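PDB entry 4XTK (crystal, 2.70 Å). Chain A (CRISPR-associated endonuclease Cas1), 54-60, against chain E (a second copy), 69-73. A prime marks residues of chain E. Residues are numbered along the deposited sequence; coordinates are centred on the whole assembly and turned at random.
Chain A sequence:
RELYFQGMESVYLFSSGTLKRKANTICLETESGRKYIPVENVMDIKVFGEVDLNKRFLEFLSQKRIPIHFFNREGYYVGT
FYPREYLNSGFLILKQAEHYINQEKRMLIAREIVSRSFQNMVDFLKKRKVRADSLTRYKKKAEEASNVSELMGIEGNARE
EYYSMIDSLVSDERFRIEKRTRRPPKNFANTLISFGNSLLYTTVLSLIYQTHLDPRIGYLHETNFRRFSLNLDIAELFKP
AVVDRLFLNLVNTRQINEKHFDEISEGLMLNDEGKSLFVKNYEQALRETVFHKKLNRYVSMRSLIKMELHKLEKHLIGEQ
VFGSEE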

ATOM      1  N   ASN A  54       4.346  12.423 -16.255  1.00 68.27           N
ATOM      2  CA  ASN A  54       4.929  13.095 -15.100  1.00 61.52           C
ATOM      3  C   ASN A  54       4.241  12.686 -13.801  1.00 56.11           C
ATOM      4  O   ASN A  54       3.277  11.923 -13.820  1.00 56.09           O
ATOM      5  CB  ASN A  54       4.865  14.611 -15.275  1.00 60.86           C
ATOM      6  CG  ASN A  54       3.462  15.105 -15.556  1.00 63.77           C
ATOM      7  OD1 ASN A  54       2.479  14.425 -15.268  1.00 68.36           O
ATOM      8  ND2 ASN A  54       3.362  16.297 -16.128  1.00 64.99           N
ATOM      9  N   LYS A  55       4.729  13.211 -12.680  1.00 56.87           N
ATOM     10  CA  LYS A  55       4.184  12.860 -11.373  1.00 52.52           C
ATOM     11  C   LYS A  55       2.784  13.433 -11.195  1.00 57.49           C
ATOM     12  O   LYS A  55       1.939  12.828 -10.540  1.00 64.36           O
ATOM     13  CB  LYS A  55       5.104  13.350 -10.249  1.00 49.34           C
ATOM     14  CG  LYS A  55       4.655  12.927  -8.843  1.00 51.70           C
ATOM     15  CD  LYS A  55       5.573  13.473  -7.745  1.00 51.88           C
ATOM     16  CE  LYS A  55       5.229  14.920  -7.393  1.00 58.26           C
ATOM     17  NZ  LYS A  55       6.157  15.520  -6.383  1.00 56.99           N
ATOM     18  N   ARG A  56       2.537  14.598 -11.786  1.00 61.98           N
ATOM     19  CA  ARG A  56       1.230  15.228 -11.671  1.00 63.14           C
ATOM     20  C   ARG A  56       0.163  14.318 -12.263  1.00 63.90           C
ATOM     21  O   ARG A  56      -0.957  14.248 -11.756  1.00 66.33           O
ATOM     22  CB  ARG A  56       1.206  16.596 -12.358  1.00 58.16           C
ATOM     23  CG  ARG A  56       0.382  17.622 -11.591  1.00 67.73           C
ATOM     24  CD  ARG A  56       0.162  18.895 -12.378  1.00 79.47           C
ATOM     25  NE  ARG A  56      -0.514  18.646 -13.647  1.00 90.88           N
ATOM     26  CZ  ARG A  56      -1.464  19.426 -14.152  1.00104.05           C
ATOM     27  NH1 ARG A  56      -1.853  20.510 -13.493  1.00111.48           N
ATOM     28  NH2 ARG A  56      -2.025  19.128 -15.317  1.00107.97           N
ATOM     29  N   PHE A  57       0.520  13.611 -13.329  1.00 62.63           N
ATOM     30  CA  PHE A  57      -0.384  12.637 -13.919  1.00 56.98           C
ATOM     31  C   PHE A  57      -0.682  11.507 -12.942  1.00 54.10           C
ATOM     32  O   PHE A  57      -1.810  11.023 -12.872  1.00 51.59           O
ATOM     33  CB  PHE A  57       0.191  12.063 -15.211  1.00 57.20           C
ATOM     34  CG  PHE A  57      -0.638  10.957 -15.789  1.00 57.39           C
ATOM     35  CD1 PHE A  57      -1.836  11.239 -16.425  1.00 56.18           C
ATOM     36  CD2 PHE A  57      -0.231   9.635 -15.685  1.00 57.53           C
ATOM     37  CE1 PHE A  57      -2.610  10.227 -16.951  1.00 56.20           C
ATOM     38  CE2 PHE A  57      -1.003   8.614 -16.214  1.00 53.42           C
ATOM     39  CZ  PHE A  57      -2.193   8.911 -16.847  1.00 54.55           C
ATOM     40  N   LEU A  58       0.334  11.088 -12.193  1.00 53.44           N
ATOM     41  CA  LEU A  58       0.165  10.023 -11.208  1.00 53.03           C
ATOM     42  C   LEU A  58      -0.668  10.490 -10.017  1.00 49.64           C
ATOM     43  O   LEU A  58      -1.466   9.721  -9.476  1.00 47.16           O
ATOM     44  CB  LEU A  58       1.523   9.504 -10.726  1.00 53.14           C
ATOM     45  CG  LEU A  58       2.370   8.726 -11.735  1.00 53.11           C
ATOM     46  CD1 LEU A  58       3.607   8.160 -11.064  1.00 47.72           C
ATOM     47  CD2 LEU A  58       1.557   7.615 -12.379  1.00 51.45           C
ATOM     48  N   GLU A  59      -0.475  11.746  -9.613  1.00 50.81           N
ATOM     49  CA  GLU A  59      -1.267  12.332  -8.536  1.00 50.80           C
ATOM     50  C   GLU A  59      -2.735  12.304  -8.926  1.00 57.81           C
ATOM     51  O   GLU A  59      -3.606  12.027  -8.097  1.00 61.35           O
ATOM     52  CB  GLU A  59      -0.828  13.768  -8.233  1.00 51.71           C
ATOM     53  CG  GLU A  59       0.507  13.901  -7.519  1.00 52.71           C
ATOM     54  CD  GLU A  59       0.912  15.353  -7.318  1.00 74.36           C
ATOM     55  OE1 GLU A  59       0.107  16.246  -7.655  1.00 87.79           O
ATOM     56  OE2 GLU A  59       2.033  15.606  -6.829  1.00 80.44           O
ATOM     57  N   PHE A  60      -2.991  12.579 -10.202  1.00 54.10           N
ATOM     58  CA  PHE A  60      -4.342  12.563 -10.746  1.00 58.04           C
ATOM     59  C   PHE A  60      -4.939  11.165 -10.690  1.00 55.94           C
ATOM     60  O   PHE A  60      -6.071  10.985 -10.235  1.00 57.68           O
ATOM     61  CB  PHE A  60      -4.348  13.081 -12.182  1.00 61.00           C
ATOM     62  CG  PHE A  60      -5.703  13.047 -12.838  1.00 62.41           C
ATOM     63  CD1 PHE A  60      -6.699  13.922 -12.443  1.00 62.55           C
ATOM     64  CD2 PHE A  60      -5.974  12.143 -13.857  1.00 64.14           C
ATOM     65  CE1 PHE A  60      -7.943  13.900 -13.051  1.00 64.93           C
ATOM     66  CE2 PHE A  60      -7.216  12.114 -14.469  1.00 64.37           C
ATOM     67  CZ  PHE A  60      -8.201  12.993 -14.066  1.00 63.39           C
TER
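Chain E (69-73) HFFNR

Chain E comes to this part of chain A as the end of a β-strand, residues 69 to 71, which then gives way to a loop at Asn72′ and Arg73′. It meets the first turns of a helix that starts at Lys55 and runs on past Phe60. Strand and helix lie almost at right angles, with a signed crossing angle of -86°, and their axes come no nearer than 9.5 Å, so the helix reaches the strand through side chains, and one of them ends on a backbone carbonyl of chain E. Two CA pairs set the register: Lys55 CA lies 7.4 Å from Phe70′ CA, and one helical turn later Glu59 CA lies 7.5 Å from Asn72′ CA.

Along chain A, Asn54 comes first and does not touch this stretch of chain E. It serves its own helix as the N-cap: its side-chain OD1 accepts a hydrogen bond from Phe57 N at 2.9 Å, occupying an amide of the first turn, where the helix has no preceding carbonyls to supply every partner. Short polar side chains such as asparagine suit this position well.

Lys55 points toward the strand and reaches chain E in two ways. Its aliphatic stem passes obliquely by an aromatic ring, with CG 4.0 Å from Phe70′ CD1. Chi1 and chi2 are t, chi3 turns to p, and chi4 is t again, bringing NZ to Phe71′ O at 2.7 Å, where it donates a hydrogen bond. A buried lysine needs polar partners for its ammonium group, and this carbonyl is one; NZ is also hydrogen-bonded elsewhere in the structure. Because the acceptor is backbone, the Phe71′ side chain can point away from the helix while its residue still takes part in the contact.

Arg56 and Phe57 follow on parts of the helix out of reach of this stretch. Leu58, three residues after Lys55, returns toward the strand. Its CD1 methyl sits 3.5 Å from Phe70′ CE2 and 3.6 Å from the ring centroid, only 13° off the ring normal, a CH-π contact over one face. Phe70′ itself points toward the helix, and a branched aliphatic side chain suits its flat ring, offering a methyl group to the π surface in a buried setting.

Glu59, one turn beyond Lys55, also points toward chain E but makes a lighter contact, its carboxylate OE2 lying 3.5 Å from Asn72′ CB. OE2 meets a carbon, and the amide end of Asn72′, whose CB is set sideways to the helix, leads away, so this is a packing contact. Glu59 is partly exposed, so its charged carboxylate need not be buried while its CH2 groups carry it toward Asn72′. Phe60 lies out of reach of this stretch.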

ATOM      1  N   HIS E  69       8.738   5.307  -5.037  1.00 48.52           N
ATOM      2  CA  HIS E  69       7.618   5.887  -4.297  1.00 50.48           C
ATOM      3  C   HIS E  69       7.432   7.360  -4.651  1.00 49.83           C
ATOM      4  O   HIS E  69       8.405   8.103  -4.786  1.00 52.62           O
ATOM      5  CB  HIS E  69       7.832   5.751  -2.789  1.00 48.42           C
ATOM      6  CG  HIS E  69       8.161   4.363  -2.340  1.00 51.79           C
ATOM      7  ND1 HIS E  69       7.231   3.347  -2.321  1.00 54.09           N
ATOM      8  CD2 HIS E  69       9.312   3.829  -1.869  1.00 51.38           C
ATOM      9  CE1 HIS E  69       7.799   2.241  -1.873  1.00 50.25           C
ATOM     10  NE2 HIS E  69       9.061   2.507  -1.589  1.00 45.39           N
ATOM     11  N   PHE E  70       6.180   7.783  -4.783  1.00 41.29           N
ATOM     12  CA  PHE E  70       5.881   9.156  -5.165  1.00 37.36           C
ATOM     13  C   PHE E  70       5.189   9.928  -4.038  1.00 39.97           C
ATOM     14  O   PHE E  70       4.276   9.417  -3.386  1.00 38.39           O
ATOM     15  CB  PHE E  70       5.018   9.174  -6.434  1.00 31.38           C
ATOM     16  CG  PHE E  70       5.718   8.633  -7.649  1.00 40.90           C
ATOM     17  CD1 PHE E  70       6.506   9.459  -8.432  1.00 41.76           C
ATOM     18  CD2 PHE E  70       5.597   7.299  -8.002  1.00 44.01           C
ATOM     19  CE1 PHE E  70       7.153   8.965  -9.548  1.00 46.88           C
ATOM     20  CE2 PHE E  70       6.243   6.799  -9.117  1.00 45.04           C
ATOM     21  CZ  PHE E  70       7.021   7.630  -9.889  1.00 50.18           C
ATOM     22  N   PHE E  71       5.637  11.162  -3.819  1.00 49.30           N
ATOM     23  CA  PHE E  71       5.050  12.045  -2.811  1.00 48.88           C
ATOM     24  C   PHE E  71       4.740  13.418  -3.413  1.00 51.62           C
ATOM     25  O   PHE E  71       5.427  13.874  -4.323  1.00 58.14           O
ATOM     26  CB  PHE E  71       5.989  12.195  -1.611  1.00 49.56           C
ATOM     27  CG  PHE E  71       6.343  10.893  -0.952  1.00 49.37           C
ATOM     28  CD1 PHE E  71       7.378  10.111  -1.443  1.00 43.14           C
ATOM     29  CD2 PHE E  71       5.647  10.454   0.163  1.00 43.80           C
ATOM     30  CE1 PHE E  71       7.702   8.912  -0.842  1.00 37.96           C
ATOM     31  CE2 PHE E  71       5.967   9.257   0.770  1.00 35.87           C
ATOM     32  CZ  PHE E  71       6.998   8.486   0.269  1.00 39.69           C
ATOM     33  N   ASN E  72       3.704  14.074  -2.908  1.00 48.38           N
ATOM     34  CA  ASN E  72       3.307  15.366  -3.448  1.00 45.25           C
ATOM     35  C   ASN E  72       4.059  16.530  -2.797  1.00 54.26           C
ATOM     36  O   ASN E  72       5.037  16.322  -2.073  1.00 51.54           O
ATOM     37  CB  ASN E  72       1.790  15.566  -3.312  1.00 46.55           C
ATOM     38  CG  ASN E  72       1.320  15.690  -1.862  1.00 55.23           C
ATOM     39  OD1 ASN E  72       2.102  15.953  -0.945  1.00 55.46           O
ATOM     40  ND2 ASN E  72       0.018  15.518  -1.659  1.00 49.06           N
ATOM     41  N   ARG E  73       3.592  17.746  -3.078  1.00 56.28           N
ATOM     42  CA  ARG E  73       4.184  18.975  -2.558  1.00 64.98           C
ATOM     43  C   ARG E  73       4.422  18.912  -1.050  1.00 69.77           C
ATOM     44  O   ARG E  73       5.562  19.003  -0.595  1.00 69.53           O
ATOM     45  CB  ARG E  73       3.295  20.178  -2.898  1.00 72.46           C
TER